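Local coordinates for sensor protein (Bacteroides thetaiotaomicron, PDB 2X7X) that binds beta-D-fructose through its periplasmic sensor domain, the part present here, and probably acts as a hybrid two-component histidine kinase and transcription regulator, at residues D240-P246 against M271-D277; L162-A166 against M182-H186. One frame throughout, in Å; residues are numbered along the deposited sequence.

Interaction 1. Residues D240-P246 against M271-D277; sequences DATFIYP and MNTAVVD. With FRU (beta-D-fructofuranose), chain E; PO4 (phosphate ion), chain D.
Backbone pairing sets the frame: strand 241-244, extended (Thr242 phi/psi -150/157), runs antiparallel to the likewise extended strand 275-277, their axes 4.6 Å apart at 146°. Thr242 and Val276 form a hydrogen-bonded pair (CA-CA 5.3 Å), with Thr242 N to Val276 O at 2.9 Å and Val276 N to Thr242 O at 2.7 Å; Phe243 and Val275 form the following non-hydrogen-bonded pair (CA-CA 4.5 Å). Ile244 N extends the ladder to Ala274 O (2.9 Å). Beyond it Thr273 OG1 (chi1 t) donates to Ile244 O at 2.7 Å.

Apolar contacts lie on both faces. Val275 CG2 (chi1 p) sits 3.9 Å from the centroid of the Phe243 ring (chi1 m), a CH-pi contact; on the other face Ile244 CG1 meets Val276 CG2 at 3.9 Å. Pro246 CG reaches Met271 CB at 4.0 Å.

Tyr245 belongs to the fructose pocket, its CD2 3.4 Å from fructose O4. Val275 N donates to O4 of a phosphate (2.7 Å), probably from the crystallisation liquor.

This is the antiparallel edge of an otherwise parallel periplasmic-binding-protein sheet: strand 217-220 flanks 241-244 on its other side, helix 110-124 packs against Phe243 and Thr273, and Met271 touches strand 104-108 of the other sheet.

Interaction 2. Residues L162-A166 against M182-H186; sequences LIDKA and MLRRH
A polar surface contact joins edge strand 159-167 to the C-terminal end of helix 172-185; its centre lies about 24 Å from the centre of the chain. Residues 162-166 are in the strand, though Ile163 (phi/psi -102/-9) is not extended; Ile163, Asp164 and Ala166 point toward the helix end. Met182 to Arg185 form the last helical turn, and His186 (phi/psi -137/101) is the first residue to leave helical geometry. The closest CA pairs are Asp164 with Met182 at 7.1 Å and Ile163 with His186 at 8.4 Å, so side chains bridge the gap.

Asp164 (chi1 -147°, between wells) is the focus. Its OD2 accepts from His186 NE2 at 2.9 Å and makes a salt bridge to Arg185 NH1 at 3.1 Å, with a weak bond from Arg185 NH2 at 3.2 Å; that NH2 also bonds Ser181. Asp164 OD1 accepts from water 1 (2.7 Å) and, weakly, from Lys165 N (2.7 Å).

Ile163 CD1 (chi1 p) lies 3.9 Å from the centroid of the His186 ring (chi1 m), 26° off its normal, a CH-pi contact, while Asp164 OD2 approaches the ring edge. The extended Met182 side chain (chi1 m, chi2 and chi3 t) brings CE to 3.8 Å from Ala166 CB.

Strand 128-135 pairs with 159-167. The linkage, centred on a His-carboxylate hydrogen bond, lies within one beta-alpha unit of the alpha/beta lobe, strand 159-167 being followed directly by helix 172-185.

Overall arrangement
Interaction 2 closes before interaction 1 opens along the chain, yet both reach the same mixed sheet, ordered 159-167, 128-135, 191-194, 217-220, 241-244, 275-277. They therefore mark its two outermost strands: interaction 2 ties the first to helix 172-185, whereas interaction 1 zips the last onto its neighbour. Their centres are 25 Å apart and their nearest atoms about 13 Å, so they do not touch. Interaction 1 also lies where the chain passes between the two lobes, since residues 268-271 belong to the other, parallel sheet, and it includes Tyr245 of the fructose pocket. Interaction 2 lies at the surface of the same lobe, at the opposite edge of the sheet.

Interaction 1. Residues D240-P246 against M271-D277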
loop_
_atom_site.group_PDB
_atom_site.type_symbol
_atom_site.label_atom_id
_atom_site.label_comp_id
_atom_site.label_asym_id
_atom_site.label_seq_id
_atom_site.Cartn_x
_atom_site.Cartn_y
_atom_site.Cartn_z
ATOM N N ASP A 240 -16.779 3.351 7.792
ATOM C CA ASP A 240 -17.132 2.875 6.474
ATOM C C ASP A 240 -16.171 3.388 5.437
ATOM O O ASP A 240 -15.891 2.706 4.463
ATOM C CB ASP A 240 -18.545 3.257 6.127
ATOM C CG ASP A 240 -19.543 2.620 7.052
ATOM O OD1 ASP A 240 -20.139 1.593 6.658
ATOM O OD2 ASP A 240 -19.708 3.133 8.182
ATOM N N ALA A 241 -15.645 4.584 5.663
ATOM C CA ALA A 241 -14.693 5.198 4.749
ATOM C C ALA A 241 -13.861 6.243 5.471
ATOM O O ALA A 241 -14.294 6.826 6.467
ATOM C CB ALA A 241 -15.412 5.826 3.533
ATOM N N THR A 242 -12.660 6.470 4.965
ATOM C CA THR A 242 -11.845 7.589 5.403
ATOM C C THR A 242 -10.953 8.049 4.253
ATOM O O THR A 242 -10.703 7.295 3.320
ATOM C CB THR A 242 -11.044 7.270 6.688
ATOM O OG1 THR A 242 -10.364 8.452 7.129
ATOM C CG2 THR A 242 -10.042 6.124 6.456
ATOM N N PHE A 243 -10.514 9.299 4.300
ATOM C CA PHE A 243 -9.739 9.872 3.197
ATOM C C PHE A 243 -8.318 10.119 3.613
ATOM O O PHE A 243 -8.069 10.577 4.732
ATOM C CB PHE A 243 -10.401 11.152 2.678
ATOM C CG PHE A 243 -11.628 10.885 1.883
ATOM C CD1 PHE A 243 -11.562 10.808 0.497
ATOM C CD2 PHE A 243 -12.841 10.628 2.525
ATOM C CE1 PHE A 243 -12.704 10.528 -0.248
ATOM C CE2 PHE A 243 -13.982 10.342 1.809
ATOM C CZ PHE A 243 -13.926 10.298 0.418
ATOM N N ILE A 244 -7.387 9.780 2.730
ATOM C CA ILE A 244 -5.972 9.968 2.997
ATOM C C ILE A 244 -5.674 11.443 3.168
ATOM O O ILE A 244 -5.895 12.234 2.252
ATOM C CB ILE A 244 -5.097 9.385 1.866
ATOM C CG1 ILE A 244 -5.147 7.848 1.907
ATOM C CG2 ILE A 244 -3.654 9.918 1.958
ATOM C CD1 ILE A 244 -4.216 7.165 0.920
ATOM N N TYR A 245 -5.224 11.824 4.356
ATOM C CA TYR A 245 -4.681 13.158 4.560
ATOM C C TYR A 245 -3.183 13.009 4.771
ATOM O O TYR A 245 -2.727 12.675 5.879
ATOM C CB TYR A 245 -5.354 13.885 5.724
ATOM C CG TYR A 245 -5.032 15.365 5.752
ATOM C CD1 TYR A 245 -5.324 16.183 4.646
ATOM C CD2 TYR A 245 -4.431 15.951 6.860
ATOM C CE1 TYR A 245 -5.031 17.553 4.651
ATOM C CE2 TYR A 245 -4.136 17.315 6.878
ATOM C CZ TYR A 245 -4.440 18.110 5.768
ATOM O OH TYR A 245 -4.165 19.464 5.763
ATOM N N PRO A 246 -2.410 13.220 3.700
ATOM C CA PRO A 246 -1.003 12.791 3.676
ATOM C C PRO A 246 -0.083 13.687 4.487
ATOM O O PRO A 246 -0.221 14.915 4.479
ATOM C CB PRO A 246 -0.634 12.836 2.190
ATOM C CG PRO A 246 -1.558 13.874 1.595
ATOM C CD PRO A 246 -2.831 13.847 2.434
ATOM N N MET A 271 -0.855 18.335 -2.532
ATOM C CA MET A 271 -0.806 16.869 -2.448
ATOM C C MET A 271 -2.195 16.243 -2.623
ATOM O O MET A 271 -3.217 16.886 -2.389
ATOM C CB MET A 271 -0.179 16.432 -1.126
ATOM C CG MET A 271 1.132 17.132 -0.822
ATOM S SD MET A 271 1.995 16.553 0.660
ATOM C CE MET A 271 1.126 17.348 2.024
ATOM N N ASN A 272 -2.228 14.980 -3.033
ATOM C CA ASN A 272 -3.496 14.334 -3.366
ATOM C C ASN A 272 -4.062 13.521 -2.222
ATOM O O ASN A 272 -3.339 13.114 -1.300
ATOM C CB ASN A 272 -3.348 13.446 -4.605
ATOM C CG ASN A 272 -2.762 14.193 -5.788
ATOM O OD1 ASN A 272 -3.311 15.210 -6.232
ATOM N ND2 ASN A 272 -1.627 13.700 -6.296
ATOM N N THR A 273 -5.365 13.284 -2.300
ATOM C CA THR A 273 -6.035 12.378 -1.385
ATOM C C THR A 273 -6.519 11.124 -2.138
ATOM O O THR A 273 -6.375 11.026 -3.362
ATOM C CB THR A 273 -7.201 13.097 -0.658
ATOM O OG1 THR A 273 -7.801 12.215 0.298
ATOM C CG2 THR A 273 -8.257 13.583 -1.650
ATOM N N ALA A 274 -7.057 10.164 -1.389
ATOM C CA ALA A 274 -7.788 9.023 -1.945
ATOM C C ALA A 274 -8.706 8.483 -0.866
ATOM O O ALA A 274 -8.415 8.603 0.327
ATOM C CB ALA A 274 -6.843 7.936 -2.418
ATOM N N VAL A 275 -9.820 7.901 -1.289
ATOM C CA VAL A 275 -10.721 7.245 -0.372
ATOM C C VAL A 275 -10.149 5.876 0.016
ATOM O O VAL A 275 -9.523 5.188 -0.802
ATOM C CB VAL A 275 -12.140 7.110 -0.979
ATOM C CG1 VAL A 275 -12.199 6.002 -2.047
ATOM C CG2 VAL A 275 -13.176 6.880 0.102
ATOM N N VAL A 276 -10.360 5.511 1.277
ATOM C CA VAL A 276 -10.014 4.204 1.791
ATOM C C VAL A 276 -11.250 3.607 2.423
ATOM O O VAL A 276 -11.830 4.200 3.320
ATOM C CB VAL A 276 -8.915 4.291 2.861
ATOM C CG1 VAL A 276 -8.653 2.918 3.498
ATOM C CG2 VAL A 276 -7.637 4.877 2.279
ATOM N N ASP A 277 -11.638 2.422 1.976
ATOM C CA ASP A 277 -12.834 1.762 2.483
ATOM C C ASP A 277 -12.690 0.250 2.362
ATOM O O ASP A 277 -11.598 -0.245 2.049
ATOM C CB ASP A 277 -14.081 2.275 1.753
ATOM C CG ASP A 277 -13.985 2.135 0.244
ATOM O OD1 ASP A 277 -13.141 1.372 -0.265
ATOM O OD2 ASP A 277 -14.786 2.780 -0.458
HETATM C C1 FRU E . -3.472 16.201 13.159
HETATM C C2 FRU E . -4.872 16.596 12.726
HETATM C C3 FRU E . -5.474 15.595 11.743
HETATM C C4 FRU E . -6.219 16.501 10.782
HETATM C C5 FRU E . -5.253 17.673 10.679
HETATM C C6 FRU E . -5.876 18.995 10.232
HETATM O O1 FRU E . -3.101 16.943 14.318
HETATM O O2 FRU E . -5.679 16.761 13.897
HETATM O O3 FRU E . -6.303 14.612 12.381
HETATM O O4 FRU E . -6.490 15.875 9.524
HETATM O O5 FRU E . -4.793 17.830 12.024
HETATM O O6 FRU E . -4.838 19.979 10.056
HETATM P P PO4 D . -9.951 7.931 -5.244
HETATM O O1 PO4 D . -10.689 8.677 -6.329
HETATM O O2 PO4 D . -10.100 6.445 -5.462
HETATM O O3 PO4 D . -8.489 8.263 -5.313
HETATM O O4 PO4 D . -10.496 8.328 -3.894
#

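Interaction 2. Residues L162-A166 against M182-H186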
loop_
_atom_site.group_PDB
_atom_site.type_symbol
_atom_site.label_atom_id
_atom_site.label_comp_id
_atom_site.label_asym_id
_atom_site.label_seq_id
_atom_site.Cartn_x
_atom_site.Cartn_y
_atom_site.Cartn_z
ATOM N N LEU A 162 -27.957 18.146 5.852
ATOM C CA LEU A 162 -27.217 18.368 7.063
ATOM C C LEU A 162 -28.181 18.856 8.154
ATOM O O LEU A 162 -28.676 19.987 8.094
ATOM C CB LEU A 162 -26.081 19.366 6.823
ATOM C CG LEU A 162 -25.180 19.613 8.037
ATOM C CD1 LEU A 162 -24.498 18.318 8.501
ATOM C CD2 LEU A 162 -24.154 20.688 7.744
ATOM N N ILE A 163 -28.446 17.998 9.144
ATOM C CA ILE A 163 -29.404 18.313 10.213
ATOM C C ILE A 163 -28.764 18.740 11.543
ATOM O O ILE A 163 -29.470 19.169 12.463
ATOM C CB ILE A 163 -30.400 17.137 10.480
ATOM C CG1 ILE A 163 -29.670 15.910 11.062
ATOM C CG2 ILE A 163 -31.169 16.788 9.226
ATOM C CD1 ILE A 163 -30.581 14.926 11.793
ATOM N N ASP A 164 -27.443 18.606 11.658
ATOM C CA ASP A 164 -26.725 19.042 12.872
ATOM C C ASP A 164 -25.210 19.110 12.669
ATOM O O ASP A 164 -24.637 18.332 11.900
ATOM C CB ASP A 164 -27.053 18.146 14.080
ATOM C CG ASP A 164 -27.050 18.916 15.404
ATOM O OD1 ASP A 164 -26.236 19.858 15.565
ATOM O OD2 ASP A 164 -27.873 18.571 16.290
ATOM N N LYS A 165 -24.579 20.041 13.382
ATOM C CA LYS A 165 -23.147 20.308 13.261
ATOM C C LYS A 165 -22.575 20.784 14.599
ATOM O O LYS A 165 -23.204 21.557 15.318
ATOM C CB LYS A 165 -22.908 21.367 12.185
ATOM C CG LYS A 165 -21.455 21.744 11.950
ATOM C CD LYS A 165 -21.311 22.660 10.728
ATOM C CE LYS A 165 -21.965 24.020 10.932
ATOM N NZ LYS A 165 -21.079 24.912 11.702
ATOM N N ALA A 166 -21.383 20.320 14.937
ATOM C CA ALA A 166 -20.748 20.746 16.162
ATOM C C ALA A 166 -19.256 20.720 15.951
ATOM O O ALA A 166 -18.761 19.971 15.103
ATOM C CB ALA A 166 -21.147 19.839 17.312
ATOM N N MET A 182 -26.609 14.790 19.743
ATOM C CA MET A 182 -27.266 14.616 18.447
ATOM C C MET A 182 -28.212 13.404 18.405
ATOM O O MET A 182 -29.338 13.507 17.896
ATOM C CB MET A 182 -26.242 14.561 17.314
ATOM C CG MET A 182 -25.552 15.878 17.053
ATOM S SD MET A 182 -24.069 15.699 16.046
ATOM C CE MET A 182 -23.634 17.411 15.782
ATOM N N LEU A 183 -27.763 12.271 18.952
ATOM C CA LEU A 183 -28.599 11.069 19.038
ATOM C C LEU A 183 -29.891 11.339 19.819
ATOM O O LEU A 183 -30.992 11.006 19.364
ATOM C CB LEU A 183 -27.822 9.914 19.682
ATOM C CG LEU A 183 -26.596 9.368 18.949
ATOM C CD1 LEU A 183 -25.605 8.726 19.924
ATOM C CD2 LEU A 183 -27.017 8.393 17.851
ATOM N N ARG A 184 -29.739 11.958 20.986
ATOM C CA ARG A 184 -30.847 12.297 21.853
ATOM C C ARG A 184 -31.892 13.155 21.115
ATOM O O ARG A 184 -33.104 12.956 21.291
ATOM C CB ARG A 184 -30.300 13.050 23.056
ATOM C CG ARG A 184 -31.160 13.046 24.320
ATOM C CD ARG A 184 -30.499 13.904 25.428
ATOM N NE ARG A 184 -29.101 13.503 25.702
ATOM C CZ ARG A 184 -28.020 14.292 25.595
ATOM N NH1 ARG A 184 -28.141 15.569 25.232
ATOM N NH2 ARG A 184 -26.811 13.801 25.869
ATOM N N ARG A 185 -31.419 14.079 20.275
ATOM C CA ARG A 185 -32.282 15.082 19.629
ATOM C C ARG A 185 -32.736 14.722 18.212
ATOM O O ARG A 185 -33.591 15.395 17.641
ATOM C CB ARG A 185 -31.611 16.477 19.652
ATOM C CG ARG A 185 -31.472 17.054 21.076
ATOM C CD ARG A 185 -30.927 18.469 21.129
ATOM N NE ARG A 185 -29.505 18.483 20.829
ATOM C CZ ARG A 185 -28.998 18.813 19.645
ATOM N NH1 ARG A 185 -29.805 19.174 18.652
ATOM N NH2 ARG A 185 -27.680 18.780 19.453
ATOM N N HIS A 186 -32.162 13.663 17.651
ATOM C CA HIS A 186 -32.438 13.279 16.272
ATOM C C HIS A 186 -32.627 11.762 16.130
ATOM O O HIS A 186 -31.644 11.012 16.113
ATOM C CB HIS A 186 -31.320 13.779 15.333
ATOM C CG HIS A 186 -31.107 15.261 15.376
ATOM N ND1 HIS A 186 -32.053 16.163 14.928
ATOM C CD2 HIS A 186 -30.063 15.999 15.817
ATOM C CE1 HIS A 186 -31.595 17.394 15.091
ATOM N NE2 HIS A 186 -30.391 17.321 15.629
HETATM O O HOH W 1 -25.336 20.667 17.939
#